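Local coordinates for protein aminopentol aminotransferase (Sphingopyxis macrogoltabida, PDB 6HBS) that transfers the amino group of aminopentol, the hydrolysed form of the mycotoxin fumonisin B1, to pyruvate with the help of pyridoxal 5'-phosphate, at residues F102-H108 against E250-W256. Residues are numbered along the deposited sequence; the frame is centred on the assembly and turned at random.
With MG (magnesium ion), chain D.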
loop_
_atom_site.group_PDB
_atom_site.type_symbol
_atom_site.label_atom_id
_atom_site.label_comp_id
_atom_site.label_asym_id
_atom_site.label_seq_id
_atom_site.Cartn_x
_atom_site.Cartn_y
_atom_site.Cartn_z
ATOM N N PHE A 102 9.725 -14.251 -10.553
ATOM C CA PHE A 102 10.461 -13.018 -10.289
ATOM C C PHE A 102 11.889 -13.373 -9.850
ATOM O O PHE A 102 12.833 -12.789 -10.330
ATOM C CB PHE A 102 9.694 -12.143 -9.296
ATOM C CG PHE A 102 9.846 -10.651 -9.464
ATOM C CD1 PHE A 102 11.063 -10.076 -9.835
ATOM C CD2 PHE A 102 8.785 -9.809 -9.185
ATOM C CE1 PHE A 102 11.185 -8.702 -9.981
ATOM C CE2 PHE A 102 8.918 -8.430 -9.303
ATOM C CZ PHE A 102 10.121 -7.880 -9.688
ATOM N N VAL A 103 12.030 -14.362 -8.971
ATOM C CA VAL A 103 13.323 -14.802 -8.505
ATOM C C VAL A 103 14.147 -15.369 -9.676
ATOM O O VAL A 103 15.384 -15.141 -9.743
ATOM C CB VAL A 103 13.201 -15.853 -7.391
ATOM C CG1 VAL A 103 14.505 -16.595 -7.168
ATOM C CG2 VAL A 103 12.711 -15.237 -6.095
ATOM N N GLY A 104 13.489 -16.089 -10.593
ATOM C CA GLY A 104 14.178 -16.612 -11.747
ATOM C C GLY A 104 14.749 -15.507 -12.642
ATOM O O GLY A 104 15.743 -15.724 -13.285
ATOM N N MET A 105 14.097 -14.339 -12.714
ATOM C CA MET A 105 14.482 -13.275 -13.648
ATOM C C MET A 105 15.612 -12.405 -13.082
ATOM O O MET A 105 16.301 -11.778 -13.843
ATOM C CB MET A 105 13.286 -12.372 -13.975
ATOM C CG MET A 105 12.277 -13.045 -14.908
ATOM S SD MET A 105 10.688 -12.181 -15.009
ATOM C CE MET A 105 11.136 -10.764 -16.016
ATOM N N VAL A 106 15.747 -12.337 -11.752
ATOM C CA VAL A 106 16.651 -11.409 -11.057
ATOM C C VAL A 106 17.856 -12.212 -10.548
ATOM O O VAL A 106 17.756 -12.995 -9.593
ATOM C CB VAL A 106 15.903 -10.643 -9.942
ATOM C CG1 VAL A 106 16.787 -9.669 -9.157
ATOM C CG2 VAL A 106 14.706 -9.918 -10.506
ATOM N N ARG A 107 19.007 -12.060 -11.230
ATOM C CA ARG A 107 20.208 -12.878 -10.969
ATOM C C ARG A 107 20.656 -12.828 -9.501
ATOM O O ARG A 107 21.069 -13.827 -8.970
ATOM C CB ARG A 107 21.394 -12.459 -11.849
ATOM C CG ARG A 107 21.362 -13.040 -13.256
ATOM C CD ARG A 107 22.642 -12.757 -14.039
ATOM N NE ARG A 107 23.834 -12.926 -13.204
ATOM C CZ ARG A 107 24.496 -14.073 -13.025
ATOM N NH1 ARG A 107 24.185 -15.146 -13.736
ATOM N NH2 ARG A 107 25.470 -14.141 -12.130
ATOM N N HIS A 108 20.597 -11.669 -8.838
ATOM C CA HIS A 108 21.082 -11.563 -7.467
ATOM C C HIS A 108 20.170 -12.278 -6.465
ATOM O O HIS A 108 20.562 -12.494 -5.348
ATOM C CB HIS A 108 21.270 -10.086 -7.077
ATOM C CG HIS A 108 20.049 -9.405 -6.567
ATOM N ND1 HIS A 108 19.692 -9.466 -5.238
ATOM C CD2 HIS A 108 19.178 -8.559 -7.159
ATOM C CE1 HIS A 108 18.597 -8.749 -5.054
ATOM N NE2 HIS A 108 18.257 -8.187 -6.209
ATOM N N GLU A 250 25.898 -6.571 -8.662
ATOM C CA GLU A 250 24.690 -7.179 -8.097
ATOM C C GLU A 250 24.477 -6.703 -6.668
ATOM O O GLU A 250 25.342 -6.828 -5.804
ATOM C CB GLU A 250 24.757 -8.704 -8.139
ATOM C CG GLU A 250 24.738 -9.258 -9.544
ATOM C CD GLU A 250 24.736 -10.775 -9.635
ATOM O OE1 GLU A 250 24.886 -11.295 -10.754
ATOM O OE2 GLU A 250 24.556 -11.433 -8.597
ATOM N N PRO A 251 23.279 -6.167 -6.349
ATOM C CA PRO A 251 22.962 -5.836 -4.967
ATOM C C PRO A 251 22.645 -7.091 -4.133
ATOM O O PRO A 251 22.519 -8.195 -4.662
ATOM C CB PRO A 251 21.734 -4.935 -5.126
ATOM C CG PRO A 251 21.043 -5.516 -6.348
ATOM C CD PRO A 251 22.177 -5.900 -7.277
ATOM N N ASP A 252 22.476 -6.882 -2.834
ATOM C CA ASP A 252 21.951 -7.880 -1.923
ATOM C C ASP A 252 20.416 -7.866 -1.933
ATOM O O ASP A 252 19.816 -8.923 -1.870
ATOM C CB ASP A 252 22.467 -7.637 -0.519
ATOM C CG ASP A 252 23.991 -7.643 -0.507
ATOM O OD1 ASP A 252 24.534 -8.585 -1.061
ATOM O OD2 ASP A 252 24.589 -6.669 -0.052
ATOM N N LEU A 253 19.816 -6.673 -1.945
ATOM C CA LEU A 253 18.356 -6.496 -2.022
ATOM C C LEU A 253 18.069 -5.567 -3.195
ATOM O O LEU A 253 18.817 -4.650 -3.461
ATOM C CB LEU A 253 17.800 -5.846 -0.749
ATOM C CG LEU A 253 18.080 -6.514 0.598
ATOM C CD1 LEU A 253 17.501 -5.699 1.727
ATOM C CD2 LEU A 253 17.536 -7.935 0.662
ATOM N N SER A 254 16.939 -5.772 -3.846
ATOM C CA SER A 254 16.427 -4.803 -4.797
ATOM C C SER A 254 14.928 -4.635 -4.540
ATOM O O SER A 254 14.227 -5.609 -4.229
ATOM C CB SER A 254 16.720 -5.220 -6.225
ATOM O OG SER A 254 16.262 -6.538 -6.485
ATOM N N CYS A 255 14.467 -3.400 -4.695
ATOM C CA CYS A 255 13.112 -2.990 -4.493
ATOM C C CYS A 255 12.481 -2.699 -5.856
ATOM O O CYS A 255 13.093 -2.019 -6.728
ATOM C CB CYS A 255 13.044 -1.729 -3.644
ATOM S SG CYS A 255 13.818 -1.886 -2.011
ATOM N N TRP A 256 11.257 -3.194 -6.034
ATOM C CA TRP A 256 10.545 -3.144 -7.304
ATOM C C TRP A 256 9.107 -2.695 -7.053
ATOM O O TRP A 256 8.549 -2.912 -5.967
ATOM C CB TRP A 256 10.541 -4.505 -7.977
ATOM C CG TRP A 256 11.896 -5.042 -8.280
ATOM C CD1 TRP A 256 12.743 -5.663 -7.415
ATOM C CD2 TRP A 256 12.525 -5.081 -9.559
ATOM N NE1 TRP A 256 13.886 -6.041 -8.064
ATOM C CE2 TRP A 256 13.778 -5.709 -9.379
ATOM C CE3 TRP A 256 12.173 -4.627 -10.837
ATOM C CZ2 TRP A 256 14.658 -5.915 -10.433
ATOM C CZ3 TRP A 256 13.054 -4.824 -11.873
ATOM C CH2 TRP A 256 14.286 -5.436 -11.668
HETATM MG MG MG D . 17.527 -15.324 -9.181
HETATM O O HOH W 1 18.004 -15.566 -11.526
HETATM O O HOH W 2 17.417 -17.741 -8.877
#
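Phe102 and Trp256 meet as an edge-to-face (T-shaped) aromatic pair, ring planes 69° apart, where the C-terminal end of helix 94-105 packs on strand 253-256 in the seven-stranded mixed sheet of a class-III aminotransferase. Phe102 directs its CZ edge at the indole face, reaching Trp256 CG at 3.6 Å, while Val106 CG2 lies 4.0 Å from Trp256 CZ2. Phe260, Leu302 and Leu270 continue this buried packing around Phe102. Buried within the same packing, Ser254 OG joins two partners. It shares a nearly straight hydrogen bond (174°) with His108 NE2, in the imidazole plane at 2.6 Å, and accepts another from Trp256 NE1 at 2.9 Å. With CG set between the backbone N and the carbonyl carbon, the His108 ring reaches Ser254 by its NE2 edge, and Pro251 CG, in the loop before strand 253-256, sits over one face in a CH-pi contact, 3.9 Å from the ring centroid. Without the indole, as with an alanine at Trp256, the Phe102 edge would probably lose the face it packs against and Ser254 OG its indole donor.

The other end is looser and more polar. Exposed Arg107 grips partly exposed Glu250 side-on, NE and NH2 both reaching OE1 near the guanidinium plane, yet the bent N-H geometry and the 57° between guanidinium and carboxylate planes show an imperfectly aligned salt bridge. Also away from the aromatic pair, the end of the helix and the turn after it bind a magnesium ion through carbonyl oxygens, Ala109 O among them; Val103 O binds it at 2.2 Å, Val106 O at 2.4 Å, and one of its two water ligands donates to Gly104 O.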